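Local coordinates for protein leucine aminopeptidase A1, chloroplastic (Solanum lycopersicum, PDB 5D8N) that removes N-terminal amino acids from peptides as a two-metal, hexameric M17 aminopeptidase, and also acts as a protein-folding chaperone, at residues A[44-49]-A[105-110]; A[273-278]-A[355-360]; A[282-287]-A[347-352]. The protein carries 1 engineered substitution. All blocks are in the same frame, centred on the assembly; numbering follows the deposited sequence. Where two conformers were deposited one is given.

Interaction 1: A[44-49]-A[105-110]; sequences GDLLAI and RITLVG
Leu47 and Ile49 pair with Ile106 and Leu108 in two parallel neighbours of the mixed sheet of the N-terminal domain, a macro-like domain of the M17 family. Strands 46-49 and 105-110 run 4.7 Å apart at an angle of 18°, and they illustrate how a parallel pair shares its work between backbone and side chains. On strand 46-49 the bonds all run through alternate residues: Leu47 and Ile49 each give N-H (to Arg105 O and Thr107 O) and accept with O (from Thr107 N and Val109 N). All four are short and nearly straight, the Ile49 N to Thr107 O bond measuring 2.8 Å. CA-H groups of Leu46, Ile106, Ala48 and Leu108 add weaker contacts to the same four carbonyl oxygens.

Apolar packing divides between the two faces. On one, Ile49 and Leu108 lie side by side and point the same way, CB of Ile49 sitting 4.0 Å from CD2 of Leu108, while helix 67-75 lies against both. On the other, in one of the two conformers of Thr107 (chi1 -175°, OG1 anti to the backbone N), CG2 of Thr107 meets CB of Ala48 at 3.5 Å and OG1 bonds to Val97 O of the adjoining strand. Helix 119-134 packs on this face. At the start of the pair the aliphatic part of Arg105 crosses Leu46, CD of Arg105 lying 3.8 Å from CD1 of the leucine.

Polar contacts gather round the guanidinium of Arg105, which is gripped by Asn98 and by salt bridges to Glu86 and Glu87 of a second subunit. A water at the guanidinium edge, in its plane, accepts from Arg105 NE at 3.1 Å and donates to Asp45 O at 3.2 Å.

Interaction 2: A[273-278]-A[355-360]; sequences TENPPY and ACENMI
Asn275 and Glu357 touch, their side chains crossing with the amide and carboxylate planes 74° apart and waters bridging beside them. CB of Asn275 comes within 3.4 Å of Glu357 OE2. The glutamate holds CG between its backbone N and carbonyl carbon (chi1 62°), and the chain is extended beyond. Its OE2 accepts from a water at 2.7 Å that in turn takes the N-H of Asn275, whereas OE1 forms a salt bridge with Arg366 of a third subunit. A second water joins the two backbones, donating to Asn275 O at 2.8 Å and accepting from Glu357 N.

Farther along, waters give way to direct pairing. Pro277 lays CB against CB of Cys356 at 3.9 Å, and Tyr278 forms an antiparallel hydrogen-bonded pair with Ala355. Both bonds of this pair are bent, at 143° at the hydrogen: Tyr278 N lies 3.1 Å from Ala355 O, and Ala355 N lies 3.0 Å from Tyr278 O. A loop is thus led into the sheet of the catalytic domain at the start of strand 278-284. Helix 263-269 packs on Pro277 and Cys356, helix 229-242 lies on Tyr278 and Ala355, and strand 293-305 flanks strand 347-358 through backbone bonds to Cys356.

Interaction 3: A[282-287]-A[347-352]; sequences LCFKTP and VEVHFI
Cys283 and His350 meet on one face of the strand pair, where SG sits above the imidazole, 3.9 Å from the ring centroid and 24° off its normal, offset toward the rim. The sulfur is placed there by a first torsion that sets SG anti to the backbone N (chi1 -173°), and it also touches CG of Glu348 at 3.8 Å. Next along this face Lys285 and Glu348 lie side by side, pointing the same way. The lysine's CD comes within 3.6 Å of Glu348 OE1, but its NZ stays at 4.4 Å, beyond a salt bridge.

The other face is apolar. CB of Leu282 lies 3.9 Å from CD1 of Phe351, and CB of Phe284 reaches CE1 of the same ring at its edge, in plane. The Phe284 ring meets Val347 obliquely, CE2 of Phe284 coming close to CG2 of Val347 in one of the valine's two conformers.

Behind these side chains runs an antiparallel pair of strands in the mixed sheet of the M17 catalytic domain. Leu282 with Phe351 and Phe284 with Val349 are hydrogen-bonded pairs, each closed by two nearly straight bonds; Cys283 and His350 form the non-hydrogen-bonded pair between them.

Two hydrogen bonds restrain the imidazole. NE2 donates to the anti lone pair of Glu348 OE2 at 2.7 Å, in a bent bond whose acceptor lies somewhat out of the ring plane, while ND1 bonds to His281 NE2. An alanine in place of Glu348 would probably leave His350 NE2 without its carboxylate mate, the ring still held by His281 through ND1, and Lys285 without the nearby opposite charge. On the apolar face, helix 327-342 packs against Leu282 and Phe351. Near the end of the pair a water accepts from Thr286 N and donates to Val347 O at 2.8 Å.

In the fold
Interactions 2 and 3 both use strand 347-358; interaction 3 pairs it with strand 278-284, interaction 2 with the loop leading into that strand. Their centres are about 26 Å apart, and interaction 3 is nested inside the chain loop that interaction 2 closes. Interaction 2 lies near the magnesium-binding residues of the active site: the side chain of Cys356 is about 7 Å from that of Glu387 and that of Glu357 about 8 Å from that of Asp305. Interaction 1 belongs to the separate N-terminal sheet, its centre about 49 Å from that of interaction 2 and 42 Å from that of interaction 3. Interaction 1 meets one other subunit and interaction 2 two, whereas no other chain of the assembly touches interaction 3.

Interaction 1: A[44-49]-A[105-110]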
loop_
_atom_site.group_PDB
_atom_site.type_symbol
_atom_site.label_atom_id
_atom_site.label_comp_id
_atom_site.label_asym_id
_atom_site.label_seq_id
_atom_site.Cartn_x
_atom_site.Cartn_y
_atom_site.Cartn_z
ATOM N N GLY A 44 -9.301 59.161 -3.225
ATOM C CA GLY A 44 -8.547 58.294 -2.326
ATOM C C GLY A 44 -7.695 57.348 -3.151
ATOM O O GLY A 44 -7.515 57.572 -4.347
ATOM N N ASP A 45 -7.229 56.261 -2.544
ATOM C CA ASP A 45 -6.183 55.464 -3.159
ATOM C C ASP A 45 -6.703 54.487 -4.217
ATOM O O ASP A 45 -6.002 54.153 -5.162
ATOM C CB ASP A 45 -5.411 54.694 -2.099
ATOM C CG ASP A 45 -4.781 55.596 -1.070
ATOM O OD1 ASP A 45 -4.447 56.744 -1.420
ATOM O OD2 ASP A 45 -4.649 55.180 0.100
ATOM N N LEU A 46 -7.903 53.975 -4.014
ATOM C CA LEU A 46 -8.426 52.927 -4.856
ATOM C C LEU A 46 -9.939 52.916 -4.825
ATOM O O LEU A 46 -10.557 52.800 -3.770
ATOM C CB LEU A 46 -7.907 51.571 -4.390
ATOM C CG LEU A 46 -8.546 50.360 -5.085
ATOM C CD1 LEU A 46 -8.083 50.229 -6.529
ATOM C CD2 LEU A 46 -8.171 49.126 -4.289
ATOM N N LEU A 47 -10.513 52.916 -6.014
ATOM C CA LEU A 47 -11.940 52.749 -6.204
ATOM C C LEU A 47 -12.154 51.409 -6.900
ATOM O O LEU A 47 -11.711 51.199 -8.036
ATOM C CB LEU A 47 -12.463 53.883 -7.099
ATOM C CG LEU A 47 -13.919 53.755 -7.558
ATOM C CD1 LEU A 47 -14.890 53.750 -6.382
ATOM C CD2 LEU A 47 -14.261 54.890 -8.507
ATOM N N ALA A 48 -12.932 50.553 -6.257
ATOM C CA ALA A 48 -13.309 49.274 -6.840
ATOM C C ALA A 48 -14.774 49.297 -7.231
ATOM O O ALA A 48 -15.639 49.624 -6.411
ATOM C CB ALA A 48 -13.078 48.150 -5.828
ATOM N N ILE A 49 -15.043 48.894 -8.463
ATOM C CA ILE A 49 -16.397 48.890 -8.992
ATOM C C ILE A 49 -16.818 47.505 -9.461
ATOM O O ILE A 49 -16.144 46.865 -10.276
ATOM C CB ILE A 49 -16.493 49.828 -10.199
ATOM C CG1 ILE A 49 -16.206 51.251 -9.727
ATOM C CG2 ILE A 49 -17.889 49.742 -10.820
ATOM C CD1 ILE A 49 -15.745 52.146 -10.858
ATOM N N ARG A 105 -6.598 55.300 -8.617
ATOM C CA ARG A 105 -6.551 53.941 -9.127
ATOM C C ARG A 105 -7.972 53.397 -9.171
ATOM O O ARG A 105 -8.705 53.499 -8.191
ATOM C CB ARG A 105 -5.648 53.114 -8.215
ATOM C CG ARG A 105 -5.327 51.738 -8.737
ATOM C CD ARG A 105 -4.535 50.949 -7.713
ATOM N NE ARG A 105 -3.118 51.303 -7.702
ATOM C CZ ARG A 105 -2.176 50.684 -8.404
ATOM N NH1 ARG A 105 -2.484 49.722 -9.256
ATOM N NH2 ARG A 105 -0.902 50.969 -8.192
ATOM N N ILE A 106 -8.316 52.744 -10.270
ATOM C CA ILE A 106 -9.589 52.072 -10.382
ATOM C C ILE A 106 -9.393 50.584 -10.624
ATOM O O ILE A 106 -8.531 50.185 -11.401
ATOM C CB ILE A 106 -10.437 52.670 -11.514
ATOM C CG1 ILE A 106 -10.944 54.031 -11.048
ATOM C CG2 ILE A 106 -11.650 51.794 -11.806
ATOM C CD1 ILE A 106 -11.696 54.840 -12.091
ATOM N N THR A 107 -10.187 49.752 -9.957
ATOM C CA THR A 107 -10.306 48.356 -10.367
ATOM C C THR A 107 -11.756 47.991 -10.662
ATOM O O THR A 107 -12.650 48.258 -9.854
ATOM C CB THR A 107 -9.697 47.371 -9.347
ATOM O OG1 THR A 107 -9.738 46.031 -9.867
ATOM C CG2 THR A 107 -10.422 47.443 -8.012
ATOM N N LEU A 108 -11.980 47.426 -11.847
ATOM C CA LEU A 108 -13.277 46.852 -12.191
ATOM C C LEU A 108 -13.259 45.376 -11.854
ATOM O O LEU A 108 -12.298 44.681 -12.152
ATOM C CB LEU A 108 -13.548 47.002 -13.685
ATOM C CG LEU A 108 -13.402 48.419 -14.258
ATOM C CD1 LEU A 108 -13.813 48.354 -15.717
ATOM C CD2 LEU A 108 -14.273 49.413 -13.500
ATOM N N VAL A 109 -14.307 44.905 -11.196
ATOM C CA VAL A 109 -14.394 43.525 -10.742
ATOM C C VAL A 109 -15.625 42.883 -11.341
ATOM O O VAL A 109 -16.737 43.400 -11.187
ATOM C CB VAL A 109 -14.526 43.469 -9.210
ATOM C CG1 VAL A 109 -14.658 42.031 -8.748
ATOM C CG2 VAL A 109 -13.311 44.119 -8.561
ATOM N N GLY A 110 -15.430 41.751 -12.007
ATOM C CA GLY A 110 -16.518 41.089 -12.718
ATOM C C GLY A 110 -17.441 40.382 -11.758
ATOM O O GLY A 110 -16.981 39.674 -10.881
HETATM O O HOH W 1 -2.873 53.594 -5.618
#

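Interaction 2: A[273-278]-A[355-360]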
loop_
_atom_site.group_PDB
_atom_site.type_symbol
_atom_site.label_atom_id
_atom_site.label_comp_id
_atom_site.label_asym_id
_atom_site.label_seq_id
_atom_site.Cartn_x
_atom_site.Cartn_y
_atom_site.Cartn_z
ATOM N N THR A 273 -1.153 13.757 29.130
ATOM C CA THR A 273 -0.948 14.147 30.524
ATOM C C THR A 273 -0.298 15.530 30.645
ATOM O O THR A 273 -0.386 16.173 31.687
ATOM C CB THR A 273 -0.056 13.126 31.242
ATOM O OG1 THR A 273 1.186 13.007 30.537
ATOM C CG2 THR A 273 -0.758 11.746 31.320
ATOM N N GLU A 274 0.367 15.994 29.599
ATOM C CA GLU A 274 1.115 17.243 29.695
ATOM C C GLU A 274 0.195 18.443 29.441
ATOM O O GLU A 274 0.441 19.531 29.950
ATOM C CB GLU A 274 2.262 17.245 28.696
ATOM C CG GLU A 274 3.215 18.425 28.838
ATOM C CD GLU A 274 4.016 18.436 30.142
ATOM O OE1 GLU A 274 3.881 17.521 30.992
ATOM O OE2 GLU A 274 4.781 19.407 30.339
ATOM N N ASN A 275 -0.777 18.267 28.549
ATOM C CA ASN A 275 -1.776 19.296 28.252
ATOM C C ASN A 275 -3.172 18.797 28.639
ATOM O O ASN A 275 -3.915 18.252 27.820
ATOM C CB ASN A 275 -1.758 19.666 26.757
ATOM C CG ASN A 275 -0.447 20.285 26.321
ATOM O OD1 ASN A 275 0.164 19.861 25.340
ATOM N ND2 ASN A 275 -0.028 21.321 27.013
ATOM N N PRO A 276 -3.545 18.996 29.905
ATOM C CA PRO A 276 -4.818 18.489 30.420
ATOM C C PRO A 276 -6.028 18.996 29.645
ATOM O O PRO A 276 -6.006 20.114 29.126
ATOM C CB PRO A 276 -4.860 19.023 31.863
ATOM C CG PRO A 276 -3.502 19.527 32.196
ATOM C CD PRO A 276 -2.772 19.756 30.907
ATOM N N PRO A 277 -7.155 18.297 29.777
ATOM C CA PRO A 277 -8.379 18.638 29.083
ATOM C C PRO A 277 -9.282 19.576 29.877
ATOM O O PRO A 277 -9.152 19.647 31.087
ATOM C CB PRO A 277 -9.092 17.305 28.995
ATOM C CG PRO A 277 -8.692 16.609 30.239
ATOM C CD PRO A 277 -7.278 17.028 30.515
ATOM N N TYR A 278 -10.055 20.396 29.176
ATOM C CA TYR A 278 -10.966 21.332 29.801
ATOM C C TYR A 278 -12.263 21.295 29.021
ATOM O O TYR A 278 -12.288 21.416 27.793
ATOM C CB TYR A 278 -10.401 22.758 29.808
ATOM C CG TYR A 278 -9.230 22.900 30.748
ATOM C CD1 TYR A 278 -9.430 22.994 32.135
ATOM C CD2 TYR A 278 -7.930 22.786 30.290
ATOM C CE1 TYR A 278 -8.370 22.958 33.031
ATOM C CE2 TYR A 278 -6.864 22.786 31.178
ATOM C CZ TYR A 278 -7.083 22.932 32.536
ATOM O OH TYR A 278 -6.021 22.866 33.408
ATOM N N ALA A 355 -12.785 20.063 25.172
ATOM C CA ALA A 355 -11.470 20.267 24.597
ATOM C C ALA A 355 -10.427 19.317 25.204
ATOM O O ALA A 355 -10.387 19.066 26.409
ATOM C CB ALA A 355 -11.031 21.703 24.808
ATOM N N CYS A 356 -9.623 18.735 24.337
ATOM C CA CYS A 356 -8.529 17.862 24.728
ATOM C C CYS A 356 -7.606 17.701 23.528
ATOM O O CYS A 356 -7.919 18.145 22.431
ATOM C CB CYS A 356 -9.048 16.488 25.171
ATOM S SG CYS A 356 -9.969 15.592 23.893
ATOM N N GLU A 357 -6.446 17.096 23.749
ATOM C CA GLU A 357 -5.627 16.634 22.643
ATOM C C GLU A 357 -5.496 15.127 22.708
ATOM O O GLU A 357 -5.599 14.526 23.770
ATOM C CB GLU A 357 -4.268 17.341 22.566
ATOM C CG GLU A 357 -3.357 17.152 23.752
ATOM C CD GLU A 357 -1.976 17.739 23.575
ATOM O OE1 GLU A 357 -1.700 18.409 22.544
ATOM O OE2 GLU A 357 -1.107 17.320 24.383
ATOM N N ASN A 358 -5.544 14.523 21.526
ATOM C CA ASN A 358 -5.511 13.077 21.396
ATOM C C ASN A 358 -4.080 12.617 21.111
ATOM O O ASN A 358 -3.605 12.723 19.977
ATOM C CB ASN A 358 -6.465 12.626 20.283
ATOM C CG ASN A 358 -6.424 11.119 20.068
ATOM O OD1 ASN A 358 -5.834 10.394 20.864
ATOM N ND2 ASN A 358 -6.970 10.661 18.942
ATOM N N MET A 359 -3.398 12.169 22.152
ATOM C CA MET A 359 -1.988 11.830 22.104
ATOM C C MET A 359 -1.746 10.321 22.312
ATOM O O MET A 359 -2.676 9.525 22.441
ATOM C CB MET A 359 -1.240 12.606 23.192
ATOM C CG MET A 359 -1.295 14.113 23.038
ATOM S SD MET A 359 -0.350 14.737 21.633
ATOM C CE MET A 359 1.229 15.071 22.392
ATOM N N ILE A 360 -0.466 9.959 22.310
ATOM C CA ILE A 360 -0.011 8.592 22.526
ATOM C C ILE A 360 0.962 8.540 23.697
ATOM O O ILE A 360 1.982 9.250 23.712
ATOM C CB ILE A 360 0.710 8.089 21.262
ATOM C CG1 ILE A 360 -0.296 7.980 20.114
ATOM C CG2 ILE A 360 1.354 6.747 21.541
ATOM C CD1 ILE A 360 0.347 7.849 18.755
HETATM O O HOH W 2 0.043 15.914 26.427
HETATM O O HOH W 3 -6.123 17.092 26.643
#

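Interaction 3: A[282-287]-A[347-352]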
loop_
_atom_site.group_PDB
_atom_site.type_symbol
_atom_site.label_atom_id
_atom_site.label_comp_id
_atom_site.label_asym_id
_atom_site.label_seq_id
_atom_site.Cartn_x
_atom_site.Cartn_y
_atom_site.Cartn_z
ATOM N N LEU A 282 -19.942 28.064 27.759
ATOM C CA LEU A 282 -20.360 29.468 27.766
ATOM C C LEU A 282 -21.863 29.515 27.613
ATOM O O LEU A 282 -22.456 28.644 26.957
ATOM C CB LEU A 282 -19.755 30.224 26.590
ATOM C CG LEU A 282 -18.238 30.352 26.554
ATOM C CD1 LEU A 282 -17.784 30.905 25.209
ATOM C CD2 LEU A 282 -17.782 31.285 27.654
ATOM N N CYS A 283 -22.472 30.520 28.228
ATOM C CA CYS A 283 -23.901 30.767 28.068
ATOM C C CYS A 283 -24.184 32.234 27.782
ATOM O O CYS A 283 -23.785 33.108 28.561
ATOM C CB CYS A 283 -24.671 30.360 29.320
ATOM S SG CYS A 283 -26.473 30.470 29.079
ATOM N N PHE A 284 -24.831 32.488 26.652
ATOM C CA PHE A 284 -25.272 33.821 26.298
ATOM C C PHE A 284 -26.738 33.980 26.649
ATOM O O PHE A 284 -27.554 33.139 26.258
ATOM C CB PHE A 284 -25.082 34.125 24.804
ATOM C CG PHE A 284 -25.822 35.350 24.357
ATOM C CD1 PHE A 284 -25.254 36.587 24.488
ATOM C CD2 PHE A 284 -27.145 35.262 23.931
ATOM C CE1 PHE A 284 -25.980 37.717 24.187
ATOM C CE2 PHE A 284 -27.890 36.396 23.654
ATOM C CZ PHE A 284 -27.297 37.630 23.787
ATOM N N LYS A 285 -27.065 35.161 27.177
ATOM C CA LYS A 285 -28.437 35.536 27.530
ATOM C C LYS A 285 -28.455 37.035 27.857
ATOM O O LYS A 285 -27.656 37.441 28.699
ATOM C CB LYS A 285 -28.720 34.746 28.822
ATOM C CG LYS A 285 -30.092 34.786 29.447
ATOM C CD LYS A 285 -30.278 33.643 30.439
ATOM C CE LYS A 285 -29.267 33.572 31.587
ATOM N NZ LYS A 285 -28.287 32.442 31.487
ATOM N N THR A 286 -29.338 37.852 27.277
ATOM C CA THR A 286 -29.555 39.210 27.820
ATOM C C THR A 286 -30.325 39.142 29.154
ATOM O O THR A 286 -31.071 38.190 29.387
ATOM C CB THR A 286 -30.332 40.145 26.881
ATOM O OG1 THR A 286 -31.561 39.514 26.517
ATOM C CG2 THR A 286 -29.533 40.461 25.635
ATOM N N PRO A 287 -30.038 40.063 30.091
ATOM C CA PRO A 287 -30.612 39.972 31.446
ATOM C C PRO A 287 -32.142 40.166 31.511
ATOM O O PRO A 287 -32.778 39.850 32.512
ATOM C CB PRO A 287 -29.943 41.123 32.200
ATOM C CG PRO A 287 -28.764 41.511 31.387
ATOM C CD PRO A 287 -29.053 41.150 29.955
ATOM N N VAL A 347 -33.344 34.723 23.044
ATOM C CA VAL A 347 -32.568 33.477 22.938
ATOM C C VAL A 347 -31.618 33.312 24.121
ATOM O O VAL A 347 -31.008 34.256 24.640
ATOM C CB VAL A 347 -31.735 33.344 21.637
ATOM C CG1 VAL A 347 -32.617 33.200 20.405
ATOM C CG2 VAL A 347 -30.806 34.537 21.459
ATOM N N GLU A 348 -31.468 32.057 24.514
ATOM C CA GLU A 348 -30.429 31.656 25.439
ATOM C C GLU A 348 -29.585 30.638 24.695
ATOM O O GLU A 348 -30.127 29.660 24.197
ATOM C CB GLU A 348 -31.039 31.059 26.709
ATOM C CG GLU A 348 -30.053 30.471 27.703
ATOM C CD GLU A 348 -30.738 29.811 28.898
ATOM O OE1 GLU A 348 -31.617 30.434 29.528
ATOM O OE2 GLU A 348 -30.358 28.686 29.276
ATOM N N VAL A 349 -28.287 30.895 24.571
ATOM C CA VAL A 349 -27.425 30.041 23.750
ATOM C C VAL A 349 -26.289 29.479 24.580
ATOM O O VAL A 349 -25.481 30.223 25.158
ATOM C CB VAL A 349 -26.808 30.792 22.556
ATOM C CG1 VAL A 349 -26.043 29.835 21.656
ATOM C CG2 VAL A 349 -27.888 31.453 21.719
ATOM N N HIS A 350 -26.201 28.156 24.584
ATOM C CA HIS A 350 -25.100 27.472 25.252
ATOM C C HIS A 350 -24.040 27.052 24.242
ATOM O O HIS A 350 -24.366 26.514 23.175
ATOM C CB HIS A 350 -25.652 26.249 25.967
ATOM C CG HIS A 350 -26.631 26.592 27.037
ATOM N ND1 HIS A 350 -26.288 26.623 28.367
ATOM C CD2 HIS A 350 -27.943 26.904 26.980
ATOM C CE1 HIS A 350 -27.324 27.026 29.078
ATOM N NE2 HIS A 350 -28.358 27.132 28.265
ATOM N N PHE A 351 -22.807 27.469 24.500
ATOM C CA PHE A 351 -21.681 27.119 23.645
ATOM C C PHE A 351 -20.808 26.097 24.368
ATOM O O PHE A 351 -20.300 26.368 25.458
ATOM C CB PHE A 351 -20.837 28.351 23.306
ATOM C CG PHE A 351 -21.610 29.525 22.804
ATOM C CD1 PHE A 351 -22.318 30.342 23.685
ATOM C CD2 PHE A 351 -21.681 29.792 21.455
ATOM C CE1 PHE A 351 -22.994 31.449 23.204
ATOM C CE2 PHE A 351 -22.441 30.837 20.958
ATOM C CZ PHE A 351 -23.100 31.674 21.827
ATOM N N ILE A 352 -20.674 24.905 23.790
ATOM C CA ILE A 352 -20.077 23.765 24.491
ATOM C C ILE A 352 -18.970 23.095 23.687
ATOM O O ILE A 352 -19.169 22.780 22.523
ATOM C CB ILE A 352 -21.181 22.761 24.832
ATOM C CG1 ILE A 352 -22.125 23.361 25.875
ATOM C CG2 ILE A 352 -20.589 21.467 25.354
ATOM C CD1 ILE A 352 -23.477 22.702 25.919
HETATM O O HOH W 4 -31.259 36.975 25.021
#